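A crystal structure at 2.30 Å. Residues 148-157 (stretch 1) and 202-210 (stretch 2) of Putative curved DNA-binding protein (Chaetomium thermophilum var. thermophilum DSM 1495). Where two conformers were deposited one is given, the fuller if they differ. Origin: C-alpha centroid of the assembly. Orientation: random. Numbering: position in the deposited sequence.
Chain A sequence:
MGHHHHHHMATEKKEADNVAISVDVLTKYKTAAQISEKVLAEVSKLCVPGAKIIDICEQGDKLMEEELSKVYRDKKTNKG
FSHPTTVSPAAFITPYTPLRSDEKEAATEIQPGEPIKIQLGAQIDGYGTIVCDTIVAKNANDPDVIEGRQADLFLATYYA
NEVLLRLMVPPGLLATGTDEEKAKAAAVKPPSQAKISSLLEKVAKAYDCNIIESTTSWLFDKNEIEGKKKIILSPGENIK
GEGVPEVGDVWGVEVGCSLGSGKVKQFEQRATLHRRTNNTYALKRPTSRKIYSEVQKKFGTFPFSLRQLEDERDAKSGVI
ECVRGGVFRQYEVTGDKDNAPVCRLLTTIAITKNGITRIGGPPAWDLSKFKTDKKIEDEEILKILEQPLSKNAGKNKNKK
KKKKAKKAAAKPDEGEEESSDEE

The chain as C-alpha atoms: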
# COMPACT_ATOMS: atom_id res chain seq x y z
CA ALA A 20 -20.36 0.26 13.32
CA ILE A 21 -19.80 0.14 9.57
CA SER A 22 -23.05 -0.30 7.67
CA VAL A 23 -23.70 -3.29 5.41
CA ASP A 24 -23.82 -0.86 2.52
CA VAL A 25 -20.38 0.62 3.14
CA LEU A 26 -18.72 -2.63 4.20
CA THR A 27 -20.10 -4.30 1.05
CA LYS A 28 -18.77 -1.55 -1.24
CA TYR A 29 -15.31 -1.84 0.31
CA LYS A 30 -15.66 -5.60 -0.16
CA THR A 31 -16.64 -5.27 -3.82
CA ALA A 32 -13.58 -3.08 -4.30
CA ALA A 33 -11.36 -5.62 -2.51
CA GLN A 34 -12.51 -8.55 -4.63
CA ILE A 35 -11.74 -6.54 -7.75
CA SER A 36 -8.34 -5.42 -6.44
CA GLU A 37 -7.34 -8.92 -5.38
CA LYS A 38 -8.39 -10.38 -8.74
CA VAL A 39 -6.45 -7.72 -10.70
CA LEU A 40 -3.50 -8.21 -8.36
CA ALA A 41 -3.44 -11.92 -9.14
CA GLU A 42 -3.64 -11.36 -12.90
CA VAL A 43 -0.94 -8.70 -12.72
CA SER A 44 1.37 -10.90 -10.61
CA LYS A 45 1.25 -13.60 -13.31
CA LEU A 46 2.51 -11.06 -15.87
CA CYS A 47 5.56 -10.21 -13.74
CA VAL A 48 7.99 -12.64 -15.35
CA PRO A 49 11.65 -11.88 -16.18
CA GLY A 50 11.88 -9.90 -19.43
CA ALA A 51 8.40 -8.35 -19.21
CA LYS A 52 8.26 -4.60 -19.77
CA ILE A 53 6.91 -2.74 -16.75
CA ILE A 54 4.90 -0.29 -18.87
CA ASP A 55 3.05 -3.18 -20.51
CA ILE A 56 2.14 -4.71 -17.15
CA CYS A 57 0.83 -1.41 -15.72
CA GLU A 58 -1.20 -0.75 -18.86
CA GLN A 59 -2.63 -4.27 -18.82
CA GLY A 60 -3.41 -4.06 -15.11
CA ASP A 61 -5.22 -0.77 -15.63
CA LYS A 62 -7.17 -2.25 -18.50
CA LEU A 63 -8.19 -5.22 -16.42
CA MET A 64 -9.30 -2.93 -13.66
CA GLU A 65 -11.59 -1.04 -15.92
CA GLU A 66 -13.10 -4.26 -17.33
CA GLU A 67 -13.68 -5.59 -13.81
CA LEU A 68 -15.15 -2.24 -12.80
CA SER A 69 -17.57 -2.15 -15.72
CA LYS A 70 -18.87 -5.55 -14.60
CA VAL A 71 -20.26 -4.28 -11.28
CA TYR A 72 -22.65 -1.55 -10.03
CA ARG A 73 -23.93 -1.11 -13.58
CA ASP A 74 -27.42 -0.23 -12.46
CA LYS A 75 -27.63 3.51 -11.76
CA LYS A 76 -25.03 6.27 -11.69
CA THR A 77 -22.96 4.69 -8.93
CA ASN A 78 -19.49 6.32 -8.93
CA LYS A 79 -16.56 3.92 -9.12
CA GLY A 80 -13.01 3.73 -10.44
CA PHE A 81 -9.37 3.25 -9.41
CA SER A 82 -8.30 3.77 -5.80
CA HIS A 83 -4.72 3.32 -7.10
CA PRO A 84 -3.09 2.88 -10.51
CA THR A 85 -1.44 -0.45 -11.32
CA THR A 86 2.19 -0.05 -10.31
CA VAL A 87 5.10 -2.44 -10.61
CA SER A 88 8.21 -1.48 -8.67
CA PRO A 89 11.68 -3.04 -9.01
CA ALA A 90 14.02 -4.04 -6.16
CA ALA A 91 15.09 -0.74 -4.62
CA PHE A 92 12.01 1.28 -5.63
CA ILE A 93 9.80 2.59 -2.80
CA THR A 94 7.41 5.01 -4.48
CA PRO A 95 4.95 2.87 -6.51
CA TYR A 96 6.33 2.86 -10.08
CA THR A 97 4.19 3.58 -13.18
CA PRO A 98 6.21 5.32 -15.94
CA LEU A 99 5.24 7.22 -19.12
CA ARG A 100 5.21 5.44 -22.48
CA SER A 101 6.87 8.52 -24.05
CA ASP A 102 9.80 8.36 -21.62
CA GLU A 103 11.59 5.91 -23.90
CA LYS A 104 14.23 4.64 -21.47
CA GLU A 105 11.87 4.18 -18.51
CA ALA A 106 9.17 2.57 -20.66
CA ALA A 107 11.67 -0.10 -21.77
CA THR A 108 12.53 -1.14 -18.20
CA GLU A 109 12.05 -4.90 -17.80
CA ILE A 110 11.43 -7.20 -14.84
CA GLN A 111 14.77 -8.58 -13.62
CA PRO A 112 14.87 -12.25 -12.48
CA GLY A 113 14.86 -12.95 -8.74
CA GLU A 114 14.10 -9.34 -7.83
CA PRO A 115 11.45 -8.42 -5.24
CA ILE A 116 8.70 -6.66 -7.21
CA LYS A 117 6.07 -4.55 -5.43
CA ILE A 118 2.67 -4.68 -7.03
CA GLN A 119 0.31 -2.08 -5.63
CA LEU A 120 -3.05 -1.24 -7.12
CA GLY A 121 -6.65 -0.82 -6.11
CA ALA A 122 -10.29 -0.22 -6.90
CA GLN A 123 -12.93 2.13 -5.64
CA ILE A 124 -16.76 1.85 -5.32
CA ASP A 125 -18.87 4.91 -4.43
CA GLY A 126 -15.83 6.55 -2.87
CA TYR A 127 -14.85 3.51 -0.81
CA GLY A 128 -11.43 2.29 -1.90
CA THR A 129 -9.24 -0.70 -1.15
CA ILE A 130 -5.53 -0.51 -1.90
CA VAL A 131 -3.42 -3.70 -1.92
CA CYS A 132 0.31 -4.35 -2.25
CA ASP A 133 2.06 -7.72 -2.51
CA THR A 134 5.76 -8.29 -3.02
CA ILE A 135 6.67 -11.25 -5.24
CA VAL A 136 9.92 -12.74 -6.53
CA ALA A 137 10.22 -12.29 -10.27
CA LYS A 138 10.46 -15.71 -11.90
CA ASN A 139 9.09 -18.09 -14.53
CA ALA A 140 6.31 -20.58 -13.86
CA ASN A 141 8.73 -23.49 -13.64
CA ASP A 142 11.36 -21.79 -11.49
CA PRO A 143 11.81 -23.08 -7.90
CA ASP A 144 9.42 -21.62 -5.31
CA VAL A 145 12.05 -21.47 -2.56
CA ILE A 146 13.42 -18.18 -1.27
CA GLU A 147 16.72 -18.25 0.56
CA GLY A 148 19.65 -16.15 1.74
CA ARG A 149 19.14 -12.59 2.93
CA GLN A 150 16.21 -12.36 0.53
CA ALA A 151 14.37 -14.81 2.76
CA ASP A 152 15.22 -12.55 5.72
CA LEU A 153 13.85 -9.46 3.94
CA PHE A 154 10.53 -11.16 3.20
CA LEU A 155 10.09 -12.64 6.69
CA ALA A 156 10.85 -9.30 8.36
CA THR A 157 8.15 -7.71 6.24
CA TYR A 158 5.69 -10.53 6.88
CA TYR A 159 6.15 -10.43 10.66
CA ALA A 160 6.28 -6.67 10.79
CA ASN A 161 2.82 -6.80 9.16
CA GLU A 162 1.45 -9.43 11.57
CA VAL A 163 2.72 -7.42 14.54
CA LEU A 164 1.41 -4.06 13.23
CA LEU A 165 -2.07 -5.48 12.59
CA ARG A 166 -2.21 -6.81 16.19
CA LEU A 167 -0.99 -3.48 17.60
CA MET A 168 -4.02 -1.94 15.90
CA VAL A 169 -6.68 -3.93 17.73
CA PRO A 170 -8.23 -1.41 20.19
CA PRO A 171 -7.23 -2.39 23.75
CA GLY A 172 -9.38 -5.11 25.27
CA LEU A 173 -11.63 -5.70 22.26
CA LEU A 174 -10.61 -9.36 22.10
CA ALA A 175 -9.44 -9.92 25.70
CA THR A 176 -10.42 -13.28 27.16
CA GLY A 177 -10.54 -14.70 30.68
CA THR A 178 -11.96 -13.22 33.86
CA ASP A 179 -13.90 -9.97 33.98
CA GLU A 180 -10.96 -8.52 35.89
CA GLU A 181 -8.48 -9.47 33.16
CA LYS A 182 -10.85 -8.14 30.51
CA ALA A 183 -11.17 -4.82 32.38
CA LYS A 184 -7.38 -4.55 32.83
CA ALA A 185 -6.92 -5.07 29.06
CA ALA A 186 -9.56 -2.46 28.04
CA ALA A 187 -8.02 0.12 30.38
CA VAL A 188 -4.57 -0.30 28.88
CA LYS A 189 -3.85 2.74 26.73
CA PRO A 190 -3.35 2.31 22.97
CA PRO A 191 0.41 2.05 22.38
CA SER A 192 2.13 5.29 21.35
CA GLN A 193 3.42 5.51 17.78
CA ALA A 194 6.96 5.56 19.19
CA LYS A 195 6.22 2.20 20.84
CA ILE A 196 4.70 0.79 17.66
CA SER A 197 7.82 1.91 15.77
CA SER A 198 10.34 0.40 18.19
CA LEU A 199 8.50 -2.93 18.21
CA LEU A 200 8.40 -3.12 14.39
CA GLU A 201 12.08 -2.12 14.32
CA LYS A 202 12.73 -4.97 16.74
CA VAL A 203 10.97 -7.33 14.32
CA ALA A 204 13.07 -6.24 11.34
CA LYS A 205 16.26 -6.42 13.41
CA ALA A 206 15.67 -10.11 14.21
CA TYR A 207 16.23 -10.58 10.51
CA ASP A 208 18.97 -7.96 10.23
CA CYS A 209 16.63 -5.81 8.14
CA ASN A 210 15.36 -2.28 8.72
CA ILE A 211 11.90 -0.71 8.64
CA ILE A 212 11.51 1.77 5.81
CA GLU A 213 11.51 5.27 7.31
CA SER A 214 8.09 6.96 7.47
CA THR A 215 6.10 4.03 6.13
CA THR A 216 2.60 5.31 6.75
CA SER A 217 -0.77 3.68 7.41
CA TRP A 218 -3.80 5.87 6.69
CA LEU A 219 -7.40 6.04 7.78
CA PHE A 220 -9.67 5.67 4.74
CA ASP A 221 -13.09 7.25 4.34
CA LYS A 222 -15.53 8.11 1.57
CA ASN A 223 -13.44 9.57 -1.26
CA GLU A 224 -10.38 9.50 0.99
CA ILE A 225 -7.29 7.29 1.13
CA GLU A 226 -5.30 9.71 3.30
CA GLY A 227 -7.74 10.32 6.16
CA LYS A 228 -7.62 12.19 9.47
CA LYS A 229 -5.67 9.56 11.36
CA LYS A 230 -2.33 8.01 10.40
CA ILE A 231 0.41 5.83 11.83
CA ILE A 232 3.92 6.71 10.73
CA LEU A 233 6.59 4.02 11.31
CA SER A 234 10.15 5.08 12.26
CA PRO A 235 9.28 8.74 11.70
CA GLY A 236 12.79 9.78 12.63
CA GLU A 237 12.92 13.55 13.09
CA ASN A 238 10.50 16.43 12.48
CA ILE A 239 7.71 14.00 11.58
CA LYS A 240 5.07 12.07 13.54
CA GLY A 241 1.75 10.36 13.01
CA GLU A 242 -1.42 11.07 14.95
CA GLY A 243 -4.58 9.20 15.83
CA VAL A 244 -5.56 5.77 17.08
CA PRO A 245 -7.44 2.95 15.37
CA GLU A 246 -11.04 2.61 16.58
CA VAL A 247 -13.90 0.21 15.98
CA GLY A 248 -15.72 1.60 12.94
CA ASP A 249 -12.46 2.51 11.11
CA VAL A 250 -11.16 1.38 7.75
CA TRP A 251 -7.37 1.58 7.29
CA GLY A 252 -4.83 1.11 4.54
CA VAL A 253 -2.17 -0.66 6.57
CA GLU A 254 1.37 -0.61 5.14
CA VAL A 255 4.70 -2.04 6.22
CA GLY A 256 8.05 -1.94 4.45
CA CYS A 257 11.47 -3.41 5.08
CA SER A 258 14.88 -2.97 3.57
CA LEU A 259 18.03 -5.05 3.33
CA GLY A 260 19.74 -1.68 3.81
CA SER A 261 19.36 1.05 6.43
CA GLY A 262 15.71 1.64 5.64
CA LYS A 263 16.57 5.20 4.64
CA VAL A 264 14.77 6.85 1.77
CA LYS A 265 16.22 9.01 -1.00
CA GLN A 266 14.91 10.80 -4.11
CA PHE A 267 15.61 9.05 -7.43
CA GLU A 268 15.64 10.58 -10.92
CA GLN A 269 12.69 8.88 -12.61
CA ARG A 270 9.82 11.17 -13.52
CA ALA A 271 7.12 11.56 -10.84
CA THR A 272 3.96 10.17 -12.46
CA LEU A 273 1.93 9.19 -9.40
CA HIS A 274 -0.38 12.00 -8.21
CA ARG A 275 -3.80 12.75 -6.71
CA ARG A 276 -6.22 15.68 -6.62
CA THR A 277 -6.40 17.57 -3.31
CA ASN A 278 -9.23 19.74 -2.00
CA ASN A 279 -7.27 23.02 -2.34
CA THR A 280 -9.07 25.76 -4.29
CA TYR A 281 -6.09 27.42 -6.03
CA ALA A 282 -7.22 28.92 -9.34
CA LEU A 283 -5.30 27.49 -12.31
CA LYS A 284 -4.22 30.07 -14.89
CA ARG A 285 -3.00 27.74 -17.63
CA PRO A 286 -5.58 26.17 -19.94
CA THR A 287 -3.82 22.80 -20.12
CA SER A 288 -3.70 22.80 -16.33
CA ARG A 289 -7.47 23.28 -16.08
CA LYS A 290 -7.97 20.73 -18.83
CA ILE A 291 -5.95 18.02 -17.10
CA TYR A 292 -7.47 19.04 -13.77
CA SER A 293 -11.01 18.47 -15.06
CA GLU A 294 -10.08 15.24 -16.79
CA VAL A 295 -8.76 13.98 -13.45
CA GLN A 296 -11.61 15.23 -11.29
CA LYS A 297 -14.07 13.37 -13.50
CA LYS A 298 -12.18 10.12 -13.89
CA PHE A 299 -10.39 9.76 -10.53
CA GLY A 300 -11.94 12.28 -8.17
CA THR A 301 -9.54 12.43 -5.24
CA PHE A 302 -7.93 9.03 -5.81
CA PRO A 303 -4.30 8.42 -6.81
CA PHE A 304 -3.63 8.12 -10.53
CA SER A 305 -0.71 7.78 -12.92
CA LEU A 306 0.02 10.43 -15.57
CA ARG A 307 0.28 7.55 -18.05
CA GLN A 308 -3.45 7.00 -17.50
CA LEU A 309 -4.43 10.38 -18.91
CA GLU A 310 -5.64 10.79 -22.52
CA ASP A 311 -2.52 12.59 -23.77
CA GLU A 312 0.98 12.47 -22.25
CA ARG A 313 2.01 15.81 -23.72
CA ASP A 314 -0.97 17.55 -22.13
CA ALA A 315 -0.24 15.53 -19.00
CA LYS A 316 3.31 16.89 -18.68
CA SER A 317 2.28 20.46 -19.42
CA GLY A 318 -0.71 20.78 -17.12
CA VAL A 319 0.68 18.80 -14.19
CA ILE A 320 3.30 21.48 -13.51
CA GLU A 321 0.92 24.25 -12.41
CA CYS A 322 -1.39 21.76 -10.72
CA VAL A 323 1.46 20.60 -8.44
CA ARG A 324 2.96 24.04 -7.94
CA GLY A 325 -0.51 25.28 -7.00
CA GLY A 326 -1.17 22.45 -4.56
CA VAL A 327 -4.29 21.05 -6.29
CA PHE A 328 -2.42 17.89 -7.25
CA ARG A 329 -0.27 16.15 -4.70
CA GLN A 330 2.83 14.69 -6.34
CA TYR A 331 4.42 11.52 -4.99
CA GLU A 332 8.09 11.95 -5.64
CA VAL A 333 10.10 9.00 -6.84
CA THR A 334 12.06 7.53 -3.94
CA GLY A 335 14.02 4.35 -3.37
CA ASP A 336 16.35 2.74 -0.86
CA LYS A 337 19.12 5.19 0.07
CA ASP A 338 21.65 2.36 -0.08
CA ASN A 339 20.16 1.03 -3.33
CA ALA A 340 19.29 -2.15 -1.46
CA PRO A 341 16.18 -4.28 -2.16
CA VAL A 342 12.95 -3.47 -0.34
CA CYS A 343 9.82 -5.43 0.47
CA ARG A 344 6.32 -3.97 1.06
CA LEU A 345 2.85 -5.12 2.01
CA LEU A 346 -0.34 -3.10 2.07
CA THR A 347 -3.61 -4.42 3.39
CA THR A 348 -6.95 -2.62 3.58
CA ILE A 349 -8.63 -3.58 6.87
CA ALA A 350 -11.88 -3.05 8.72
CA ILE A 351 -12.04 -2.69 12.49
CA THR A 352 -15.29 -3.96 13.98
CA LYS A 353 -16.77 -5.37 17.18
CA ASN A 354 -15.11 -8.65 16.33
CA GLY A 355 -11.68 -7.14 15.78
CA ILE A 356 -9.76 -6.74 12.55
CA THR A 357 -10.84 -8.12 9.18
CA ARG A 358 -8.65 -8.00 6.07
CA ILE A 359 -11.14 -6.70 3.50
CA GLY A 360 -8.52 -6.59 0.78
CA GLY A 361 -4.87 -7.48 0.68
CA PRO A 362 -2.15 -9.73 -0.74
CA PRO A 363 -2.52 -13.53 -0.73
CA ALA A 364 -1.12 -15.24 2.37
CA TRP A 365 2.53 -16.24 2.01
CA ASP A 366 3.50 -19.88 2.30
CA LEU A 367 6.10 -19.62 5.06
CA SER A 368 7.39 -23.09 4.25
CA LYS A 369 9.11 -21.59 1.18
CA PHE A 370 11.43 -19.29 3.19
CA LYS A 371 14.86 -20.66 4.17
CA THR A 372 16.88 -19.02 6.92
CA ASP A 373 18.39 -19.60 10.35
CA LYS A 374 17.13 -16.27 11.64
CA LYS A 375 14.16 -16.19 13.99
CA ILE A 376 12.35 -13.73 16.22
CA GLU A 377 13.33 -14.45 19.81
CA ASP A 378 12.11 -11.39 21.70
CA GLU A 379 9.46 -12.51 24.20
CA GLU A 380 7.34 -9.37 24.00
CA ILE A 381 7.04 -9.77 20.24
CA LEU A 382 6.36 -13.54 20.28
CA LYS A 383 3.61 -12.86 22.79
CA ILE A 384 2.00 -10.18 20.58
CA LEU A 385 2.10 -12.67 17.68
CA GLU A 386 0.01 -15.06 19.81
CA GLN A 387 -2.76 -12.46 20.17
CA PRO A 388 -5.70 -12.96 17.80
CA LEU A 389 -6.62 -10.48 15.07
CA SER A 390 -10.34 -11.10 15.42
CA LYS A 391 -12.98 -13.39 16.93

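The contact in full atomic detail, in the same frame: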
# COMPACT_ATOMS: atom_id res chain seq x y z
N GLY A 148 18.68 -17.20 1.50
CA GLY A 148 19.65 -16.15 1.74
C GLY A 148 19.05 -14.96 2.47
O GLY A 148 18.09 -15.10 3.22
N ARG A 149 19.61 -13.78 2.24
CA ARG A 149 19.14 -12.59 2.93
C ARG A 149 17.81 -12.15 2.33
O ARG A 149 17.06 -11.38 2.96
CB ARG A 149 20.18 -11.48 2.84
CG ARG A 149 21.52 -11.87 3.43
CD ARG A 149 21.52 -11.72 4.94
NE ARG A 149 21.51 -10.31 5.32
CZ ARG A 149 20.59 -9.75 6.09
NH1 ARG A 149 19.61 -10.49 6.58
NH2 ARG A 149 20.66 -8.46 6.39
N GLN A 150 17.49 -12.66 1.14
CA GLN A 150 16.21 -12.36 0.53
C GLN A 150 15.07 -12.99 1.32
O GLN A 150 13.98 -12.41 1.45
CB GLN A 150 16.17 -12.84 -0.92
CG GLN A 150 14.85 -12.57 -1.58
CD GLN A 150 14.98 -11.79 -2.88
OE1 GLN A 150 15.43 -10.63 -2.88
NE2 GLN A 150 14.58 -12.41 -3.99
N ALA A 151 15.33 -14.17 1.87
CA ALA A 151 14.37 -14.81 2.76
C ALA A 151 14.19 -13.96 4.03
O ALA A 151 13.07 -13.82 4.53
CB ALA A 151 14.80 -16.24 3.10
N ASP A 152 15.28 -13.40 4.53
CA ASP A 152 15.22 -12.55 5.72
C ASP A 152 14.37 -11.30 5.48
O ASP A 152 13.57 -10.91 6.34
CB ASP A 152 16.61 -12.12 6.17
CG ASP A 152 17.45 -13.29 6.70
OD1 ASP A 152 16.85 -14.28 7.18
OD2 ASP A 152 18.70 -13.20 6.63
N LEU A 153 14.58 -10.66 4.33
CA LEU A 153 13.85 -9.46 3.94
C LEU A 153 12.34 -9.70 3.92
O LEU A 153 11.57 -8.93 4.48
CB LEU A 153 14.32 -9.00 2.55
CG LEU A 153 13.55 -7.82 1.95
CD1 LEU A 153 13.72 -6.59 2.83
CD2 LEU A 153 13.97 -7.51 0.50
N PHE A 154 11.93 -10.79 3.27
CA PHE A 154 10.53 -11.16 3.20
C PHE A 154 9.92 -11.47 4.57
O PHE A 154 8.81 -11.02 4.87
CB PHE A 154 10.34 -12.38 2.28
CG PHE A 154 10.24 -12.02 0.82
CD1 PHE A 154 11.37 -11.71 0.08
CD2 PHE A 154 9.00 -12.00 0.19
CE1 PHE A 154 11.27 -11.39 -1.26
CE2 PHE A 154 8.90 -11.67 -1.15
CZ PHE A 154 10.04 -11.37 -1.87
N LEU A 155 10.61 -12.27 5.37
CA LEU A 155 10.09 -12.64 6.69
C LEU A 155 9.97 -11.45 7.63
O LEU A 155 9.03 -11.37 8.42
CB LEU A 155 10.95 -13.73 7.32
CG LEU A 155 10.73 -15.10 6.68
CD1 LEU A 155 11.78 -16.08 7.18
CD2 LEU A 155 9.33 -15.60 6.96
N ALA A 156 10.93 -10.52 7.56
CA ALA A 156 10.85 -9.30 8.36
C ALA A 156 9.57 -8.55 7.99
O ALA A 156 8.86 -8.06 8.86
CB ALA A 156 12.06 -8.42 8.11
N THR A 157 9.29 -8.47 6.70
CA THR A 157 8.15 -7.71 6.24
C THR A 157 6.85 -8.41 6.65
O THR A 157 5.92 -7.78 7.12
CB THR A 157 8.17 -7.52 4.73
OG1 THR A 157 9.46 -7.00 4.33
CG2 THR A 157 7.10 -6.53 4.31
N LYS A 202 12.25 -3.77 16.06
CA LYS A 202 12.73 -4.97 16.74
C LYS A 202 12.49 -6.16 15.83
O LYS A 202 13.33 -7.03 15.72
CB LYS A 202 11.94 -5.15 18.03
CG LYS A 202 12.70 -5.58 19.27
CD LYS A 202 11.93 -5.08 20.52
CE LYS A 202 12.27 -5.85 21.79
NZ LYS A 202 11.26 -5.63 22.89
N VAL A 203 11.32 -6.20 15.19
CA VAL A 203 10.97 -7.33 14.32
C VAL A 203 11.92 -7.42 13.13
O VAL A 203 12.44 -8.50 12.82
CB VAL A 203 9.53 -7.22 13.80
CG1 VAL A 203 9.26 -8.32 12.78
CG2 VAL A 203 8.52 -7.28 14.97
N ALA A 204 12.16 -6.29 12.47
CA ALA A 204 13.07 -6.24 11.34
C ALA A 204 14.49 -6.63 11.74
O ALA A 204 15.20 -7.32 11.00
CB ALA A 204 13.07 -4.85 10.70
N LYS A 205 14.91 -6.17 12.92
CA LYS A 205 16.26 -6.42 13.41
C LYS A 205 16.51 -7.92 13.64
O LYS A 205 17.62 -8.40 13.48
CB LYS A 205 16.50 -5.64 14.70
CG LYS A 205 17.93 -5.72 15.20
CD LYS A 205 18.05 -5.27 16.65
CE LYS A 205 19.26 -4.37 16.84
NZ LYS A 205 20.43 -4.75 15.98
N ALA A 206 15.48 -8.68 14.00
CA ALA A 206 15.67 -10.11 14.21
C ALA A 206 16.10 -10.77 12.90
O ALA A 206 16.62 -11.88 12.87
CB ALA A 206 14.40 -10.76 14.75
N TYR A 207 15.88 -10.06 11.81
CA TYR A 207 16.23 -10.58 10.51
C TYR A 207 17.33 -9.73 9.88
O TYR A 207 17.59 -9.82 8.68
CB TYR A 207 14.99 -10.65 9.61
CG TYR A 207 14.00 -11.73 10.01
CD1 TYR A 207 14.23 -13.06 9.67
CD2 TYR A 207 12.84 -11.42 10.72
CE1 TYR A 207 13.33 -14.05 10.02
CE2 TYR A 207 11.94 -12.41 11.08
CZ TYR A 207 12.19 -13.72 10.73
OH TYR A 207 11.30 -14.70 11.09
N ASP A 208 17.97 -8.90 10.71
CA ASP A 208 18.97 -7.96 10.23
C ASP A 208 18.46 -7.08 9.07
O ASP A 208 19.22 -6.70 8.17
CB ASP A 208 20.28 -8.69 9.85
CG ASP A 208 20.96 -9.32 11.06
OD1 ASP A 208 20.65 -8.94 12.20
OD2 ASP A 208 21.82 -10.20 10.87
N CYS A 209 17.18 -6.77 9.09
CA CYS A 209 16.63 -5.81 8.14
C CYS A 209 16.21 -4.54 8.87
O CYS A 209 16.23 -4.49 10.10
CB CYS A 209 15.45 -6.41 7.41
SG CYS A 209 15.96 -7.72 6.33
N ASN A 210 15.85 -3.51 8.10
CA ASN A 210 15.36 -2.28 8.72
C ASN A 210 13.98 -1.87 8.19
O ASN A 210 13.66 -2.10 7.01
CB ASN A 210 16.37 -1.16 8.52
CG ASN A 210 17.59 -1.31 9.39
OD1 ASN A 210 17.50 -1.15 10.60
ND2 ASN A 210 18.74 -1.60 8.78

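The polar part of this contact rests on one side chain, Arg149, which reaches from the early part of a helix to the backbone where a second helix gives way to a turn. Its CA-to-CB bond points sideways to the other stretch, but with chi1, chi2 and chi3 all m the chain folds round and brings the guanidinium to two successive carbonyls. NH1 of Arg149 donates to O of Tyr207 at 3.0 Å, and NH2 of Arg149 donates to O of Asp208 at 2.9 Å, with N-H...acceptor angles of 161° and 156°. Both oxygens lie near the guanidinium plane, at its edge, where the N-H bonds point.

The same NH1 also serves its own helix: Arg149 NH1 lies 2.9 Å from Asp152 OD2 in a hydrogen-bonded salt bridge, three residues along. Asp152 thus helps to hold the arginine in place, while its other carboxylate oxygen, OD1, is hydrogen-bonded elsewhere in the structure. Asp208, though it offers its backbone oxygen to the arginine, makes no salt bridge with it; its OD2 is bonded elsewhere.

The turn that presents these carbonyls is held from within. It is a type I turn from Lys205 to Asp208, closed by Asp208 N to Lys205 O at 2.8 Å. The carbonyl of Ala204 receives Cys209 N, with Ala204 O and Cys209 N 2.8 Å apart. Asp208 has a positive phi of 52°, and the backbone then runs on to Cys209 in an extended conformation.

Beyond the arginine the contact is mostly apolar. Tyr207, the residue most covered by the other stretch, lays one ring face against the helix: CB of Leu155 sits 3.9 Å from the centroid of the Tyr207 ring, 24° off its normal, in a CH-pi contact. Ala156 N lies over that same face, but its hydrogen bond is already made within the helix, to Asp152 O at 2.9 Å, so the ring packs on a backbone whose donor is satisfied.

The closest pair of CA atoms is Ala156 and Ala204, 4.8 Å apart. The methyl of Ala156 fits among several neighbours, with Ala156 CB 4.0 Å from each of Ala204 CA, Tyr207 CB and Cys209 CB. The thiol of Cys209 settles against the helix backbone, SG lying 3.6 Å from CA of Leu153. The rule to read here is economical: small residues allow close approach, an aromatic face packs on one part of the helix, and one braced arginine satisfies two turn carbonyls.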